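Local coordinates for protein lysyl-trna-dependent l-ysyl-phosphatidylgycerol synthase (Bacillus licheniformis, PDB 4V36) that transfers lysine from lysyl-tRNA to the membrane lipid phosphatidylglycerol, serving as a bacterial resistance factor, at residues I196-L199 with E205-A208; I221-M226 with I242-W247. One frame throughout, in Å; residues are numbered along the deposited sequence.

Contact 1 (I196-L199 with E205-A208)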
loop_
_atom_site.group_PDB
_atom_site.type_symbol
_atom_site.label_atom_id
_atom_site.label_comp_id
_atom_site.label_asym_id
_atom_site.label_seq_id
_atom_site.Cartn_x
_atom_site.Cartn_y
_atom_site.Cartn_z
ATOM N N ILE A 196 -9.260 12.658 4.081
ATOM C CA ILE A 196 -8.304 12.524 5.170
ATOM C C ILE A 196 -9.024 12.398 6.504
ATOM O O ILE A 196 -9.804 13.271 6.885
ATOM C CB ILE A 196 -7.332 13.716 5.228
ATOM C CG1 ILE A 196 -6.460 13.752 3.973
ATOM C CG2 ILE A 196 -6.459 13.631 6.469
ATOM C CD1 ILE A 196 -5.469 14.893 3.954
ATOM N N ALA A 197 -8.764 11.301 7.206
ATOM C CA ALA A 197 -9.352 11.074 8.520
ATOM C C ALA A 197 -8.410 11.572 9.605
ATOM O O ALA A 197 -7.219 11.271 9.582
ATOM C CB ALA A 197 -9.664 9.601 8.717
ATOM N N VAL A 198 -8.942 12.340 10.550
ATOM C CA VAL A 198 -8.127 12.886 11.627
ATOM C C VAL A 198 -8.663 12.508 13.004
ATOM O O VAL A 198 -9.853 12.239 13.169
ATOM C CB VAL A 198 -8.030 14.425 11.541
ATOM C CG1 VAL A 198 -7.335 14.848 10.254
ATOM C CG2 VAL A 198 -9.412 15.051 11.639
ATOM N N LEU A 199 -7.769 12.481 13.986
ATOM C CA LEU A 199 -8.157 12.274 15.374
ATOM C C LEU A 199 -7.805 13.513 16.188
ATOM O O LEU A 199 -6.636 13.883 16.298
ATOM C CB LEU A 199 -7.468 11.040 15.958
ATOM C CG LEU A 199 -7.944 10.630 17.354
ATOM C CD1 LEU A 199 -9.371 10.106 17.299
ATOM C CD2 LEU A 199 -7.012 9.600 17.977
ATOM N N GLU A 205 -7.221 19.713 18.954
ATOM C CA GLU A 205 -5.895 19.591 18.365
ATOM C C GLU A 205 -5.722 18.252 17.658
ATOM O O GLU A 205 -5.913 17.192 18.255
ATOM C CB GLU A 205 -4.812 19.759 19.431
ATOM C CG GLU A 205 -3.398 19.705 18.878
ATOM C CD GLU A 205 -2.341 19.754 19.962
ATOM O OE1 GLU A 205 -2.705 19.662 21.154
ATOM O OE2 GLU A 205 -1.147 19.885 19.621
ATOM N N ILE A 206 -5.360 18.311 16.381
ATOM C CA ILE A 206 -5.119 17.112 15.588
ATOM C C ILE A 206 -3.875 16.381 16.082
ATOM O O ILE A 206 -2.773 16.927 16.050
ATOM C CB ILE A 206 -4.952 17.451 14.095
ATOM C CG1 ILE A 206 -6.193 18.176 13.570
ATOM C CG2 ILE A 206 -4.678 16.194 13.287
ATOM C CD1 ILE A 206 -6.096 18.577 12.115
ATOM N N VAL A 207 -4.057 15.146 16.539
ATOM C CA VAL A 207 -2.940 14.360 17.052
ATOM C C VAL A 207 -2.611 13.176 16.149
ATOM O O VAL A 207 -1.611 12.492 16.359
ATOM C CB VAL A 207 -3.224 13.836 18.472
ATOM C CG1 VAL A 207 -3.551 14.990 19.407
ATOM C CG2 VAL A 207 -4.356 12.823 18.448
ATOM N N ALA A 208 -3.452 12.938 15.145
ATOM C CA ALA A 208 -3.234 11.838 14.208
ATOM C C ALA A 208 -4.024 12.041 12.919
ATOM O O ALA A 208 -5.081 12.669 12.928
ATOM C CB ALA A 208 -3.611 10.508 14.853
#
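Two carbonyl groups, those of Leu199 and Ala208, are the flat groups here: Val207 N lies nearly in line with the C=O of Leu199, with Val207 CG2 beside the same oxygen, while Leu199 N stands above the plane of the Ala208 carbonyl. Val207 N donates to Leu199 O at 2.9 Å, with a C=O...N angle of 171°. The return bond is tilted: Leu199 N reaches Ala208 O, also at 2.9 Å, but from 36° out of the carbonyl plane. The same oxygen receives a CA-H from Val198, whose CA is 3.3 Å from Ala208 O, so an N-H and a C-H share one acceptor. Leu199 is opposed by two residues, Val207 and Ala208, a classic beta bulge in the hairpin of strands 196-200 and 206-213, and the backbone of Val207 leaves the fully extended shape to make it. Val207 carries CG2 between its backbone N and carbonyl carbon (chi1 -56°), which brings that methyl within 3.3 Å of Leu199 O. Val207 CG2 is also 4.2 Å from Leu199 CD2. The CB atoms of Leu199 and Ala208 pack alongside each other at 4.0 Å, and both residues touch Leu240 of helix 236-251. Val198 CB and Ile206 CG2 make an apolar contact at 4.2 Å, and Phe161 of helix 159-173 touches both residues. Just before the second strand, Glu205 OE2 makes a salt bridge with Lys231.

Contact 2 (I221-M226 with I242-W247). With LYN (2,6-diamino-hexanoic acid amide), chain C.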
loop_
_atom_site.group_PDB
_atom_site.type_symbol
_atom_site.label_atom_id
_atom_site.label_comp_id
_atom_site.label_asym_id
_atom_site.label_seq_id
_atom_site.Cartn_x
_atom_site.Cartn_y
_atom_site.Cartn_z
ATOM N N ILE A 221 -12.049 -0.688 1.488
ATOM C CA ILE A 221 -11.236 0.517 1.569
ATOM C C ILE A 221 -9.947 0.234 2.323
ATOM O O ILE A 221 -9.751 -0.860 2.852
ATOM C CB ILE A 221 -11.974 1.672 2.271
ATOM C CG1 ILE A 221 -12.554 1.198 3.605
ATOM C CG2 ILE A 221 -13.057 2.236 1.375
ATOM C CD1 ILE A 221 -13.146 2.307 4.445
ATOM N N SER A 222 -9.074 1.232 2.369
ATOM C CA SER A 222 -7.851 1.142 3.150
ATOM C C SER A 222 -7.248 2.522 3.332
ATOM O O SER A 222 -7.767 3.512 2.818
ATOM C CB SER A 222 -6.835 0.219 2.481
ATOM O OG SER A 222 -5.876 0.962 1.749
ATOM N N ILE A 223 -6.147 2.577 4.069
ATOM C CA ILE A 223 -5.409 3.813 4.235
ATOM C C ILE A 223 -3.991 3.631 3.719
ATOM O O ILE A 223 -3.556 2.512 3.449
ATOM C CB ILE A 223 -5.373 4.263 5.702
ATOM C CG1 ILE A 223 -4.704 3.192 6.560
ATOM C CG2 ILE A 223 -6.777 4.547 6.205
ATOM C CD1 ILE A 223 -4.608 3.561 8.018
ATOM N N ASP A 224 -3.277 4.739 3.579
ATOM C CA ASP A 224 -1.899 4.702 3.124
ATOM C C ASP A 224 -0.988 5.197 4.238
ATOM O O ASP A 224 -0.166 4.448 4.764
ATOM C CB ASP A 224 -1.732 5.547 1.861
ATOM C CG ASP A 224 -0.332 5.485 1.295
ATOM O OD1 ASP A 224 0.412 4.537 1.627
ATOM O OD2 ASP A 224 0.020 6.385 0.506
ATOM N N LEU A 225 -1.156 6.462 4.604
ATOM C CA LEU A 225 -0.404 7.049 5.701
ATOM C C LEU A 225 -1.185 6.945 7.005
ATOM O O LEU A 225 -2.400 7.136 7.027
ATOM C CB LEU A 225 -0.071 8.518 5.411
ATOM C CG LEU A 225 1.113 8.853 4.500
ATOM C CD1 LEU A 225 0.876 8.410 3.062
ATOM C CD2 LEU A 225 1.406 10.343 4.558
ATOM N N MET A 226 -0.481 6.623 8.085
ATOM C CA MET A 226 -1.039 6.704 9.430
ATOM C C MET A 226 0.021 7.275 10.360
ATOM O O MET A 226 0.970 6.585 10.734
ATOM C CB MET A 226 -1.514 5.339 9.935
ATOM C CG MET A 226 -1.894 5.349 11.412
ATOM S SD MET A 226 -2.399 3.750 12.075
ATOM C CE MET A 226 -4.106 3.677 11.543
ATOM N N ILE A 242 -9.883 1.055 15.032
ATOM C CA ILE A 242 -11.212 0.859 15.600
ATOM C C ILE A 242 -12.164 1.947 15.105
ATOM O O ILE A 242 -13.280 1.657 14.672
ATOM C CB ILE A 242 -11.179 0.857 17.140
ATOM C CG1 ILE A 242 -10.434 -0.376 17.655
ATOM C CG2 ILE A 242 -12.588 0.878 17.708
ATOM C CD1 ILE A 242 -10.223 -0.377 19.154
ATOM N N TYR A 243 -11.711 3.196 15.165
ATOM C CA TYR A 243 -12.494 4.316 14.652
ATOM C C TYR A 243 -12.705 4.196 13.146
ATOM O O TYR A 243 -13.781 4.507 12.636
ATOM C CB TYR A 243 -11.818 5.649 14.979
ATOM C CG TYR A 243 -11.964 6.085 16.419
ATOM C CD1 TYR A 243 -13.216 6.339 16.964
ATOM C CD2 TYR A 243 -10.851 6.264 17.229
ATOM C CE1 TYR A 243 -13.356 6.744 18.278
ATOM C CE2 TYR A 243 -10.979 6.669 18.544
ATOM C CZ TYR A 243 -12.234 6.909 19.062
ATOM O OH TYR A 243 -12.366 7.313 20.371
ATOM N N LEU A 244 -11.672 3.746 12.438
ATOM C CA LEU A 244 -11.753 3.556 10.993
ATOM C C LEU A 244 -12.774 2.488 10.622
ATOM O O LEU A 244 -13.573 2.677 9.706
ATOM C CB LEU A 244 -10.386 3.183 10.420
ATOM C CG LEU A 244 -9.432 4.333 10.096
ATOM C CD1 LEU A 244 -8.086 3.799 9.636
ATOM C CD2 LEU A 244 -10.039 5.240 9.041
ATOM N N PHE A 245 -12.739 1.367 11.337
ATOM C CA PHE A 245 -13.652 0.260 11.063
ATOM C C PHE A 245 -15.094 0.649 11.382
ATOM O O PHE A 245 -16.027 0.202 10.715
ATOM C CB PHE A 245 -13.254 -0.984 11.861
ATOM C CG PHE A 245 -11.925 -1.566 11.461
ATOM C CD1 PHE A 245 -11.286 -1.152 10.303
ATOM C CD2 PHE A 245 -11.315 -2.531 12.246
ATOM C CE1 PHE A 245 -10.065 -1.686 9.939
ATOM C CE2 PHE A 245 -10.094 -3.069 11.887
ATOM C CZ PHE A 245 -9.469 -2.647 10.730
ATOM N N GLN A 246 -15.267 1.481 12.404
ATOM C CA GLN A 246 -16.588 1.985 12.763
ATOM C C GLN A 246 -17.139 2.881 11.662
ATOM O O GLN A 246 -18.302 2.767 11.275
ATOM C CB GLN A 246 -16.534 2.752 14.084
ATOM C CG GLN A 246 -17.847 3.421 14.460
ATOM C CD GLN A 246 -17.744 4.237 15.733
ATOM O OE1 GLN A 246 -16.664 4.386 16.303
ATOM N NE2 GLN A 246 -18.872 4.771 16.187
ATOM N N TRP A 247 -16.290 3.771 11.161
ATOM C CA TRP A 247 -16.673 4.690 10.097
ATOM C C TRP A 247 -16.940 3.948 8.791
ATOM O O TRP A 247 -17.898 4.253 8.080
ATOM C CB TRP A 247 -15.585 5.746 9.892
ATOM C CG TRP A 247 -15.874 6.703 8.779
ATOM C CD1 TRP A 247 -16.590 7.864 8.859
ATOM C CD2 TRP A 247 -15.449 6.588 7.417
ATOM N NE1 TRP A 247 -16.637 8.475 7.630
ATOM C CE2 TRP A 247 -15.945 7.712 6.728
ATOM C CE3 TRP A 247 -14.697 5.642 6.712
ATOM C CZ2 TRP A 247 -15.714 7.916 5.369
ATOM C CZ3 TRP A 247 -14.470 5.845 5.364
ATOM C CH2 TRP A 247 -14.977 6.973 4.707
HETATM N N LYN C . 2.781 6.216 7.110
HETATM C CA LYN C . 3.716 6.189 5.999
HETATM C CB LYN C . 5.116 5.875 6.516
HETATM C CG LYN C . 6.136 5.760 5.390
HETATM C CD LYN C . 7.526 6.174 5.862
HETATM C CE LYN C . 8.031 5.276 6.985
HETATM N NZ LYN C . 9.370 5.742 7.434
HETATM C C LYN C . 3.291 5.154 4.996
HETATM O O LYN C . 2.898 4.066 5.388
HETATM N NT LYN C . 3.342 5.454 3.699
#
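Ile221 and Ile223, on a strand whose chain turns a corner at Asp224, face helix 242-247, the nearest CA atoms being those of Ile221 and Phe245 at 9.8 Å, and side chains alone make the contact. Leu244 carries most of the helix side. Its CD1 is approached by two branches of Ile223, CG2 at 3.7 Å and CD1 at 3.8 Å. Both can reach because CG1 of Ile223 sits between the backbone N and the carbonyl carbon (chi1 60°) while CG2 stands anti to the carbonyl carbon. Met226 adds its terminal methyl, with CE 4.4 Å from Leu244 CD1. Ile221 meets Trp247 at about a right angle: CD1 touches the indole edge, near the ring plane, 3.9 Å from CZ3. Strand 220-228, helix 236-251 and strand 255-261 form a beta-alpha-beta unit, consistent with the GNAT-like acetyltransferase clan, and Phe256 of the last strand touches Ile221, Ile223 and Leu244. From the corner onward, Asp224, Leu225 and Met226 line the lysine amide pocket, where Met226 N is 3.4 Å from the ligand atom N; Asp224 OD2 is hydrogen-bonded to Tyr190 OH. Strand and helix are therefore joined by apolar packing, without directional bonds between them.

Overall arrangement
Both contacts are largely buried, but contact 2 lies nearer the middle of the chain, its centre about 13 Å from the chain's centre against about 20 Å for contact 1. They share one sheet, strands 206-213 and 220-228 being neighbours in it, and contact 1 comes earlier in the chain. Helix 236-251 ties them: it supplies one half of contact 2 and also packs on the hairpin, where Leu199 CD1 meets Tyr243 CE2 at 4.0 Å. Strand-to-strand pairing gives contact 1 its backbone hydrogen bonds, whereas the strand-to-helix contact relies on side chains. Contact 2 includes residues of the ligand pocket, while the side chain of Ala208 stays about 11 Å from the ligand.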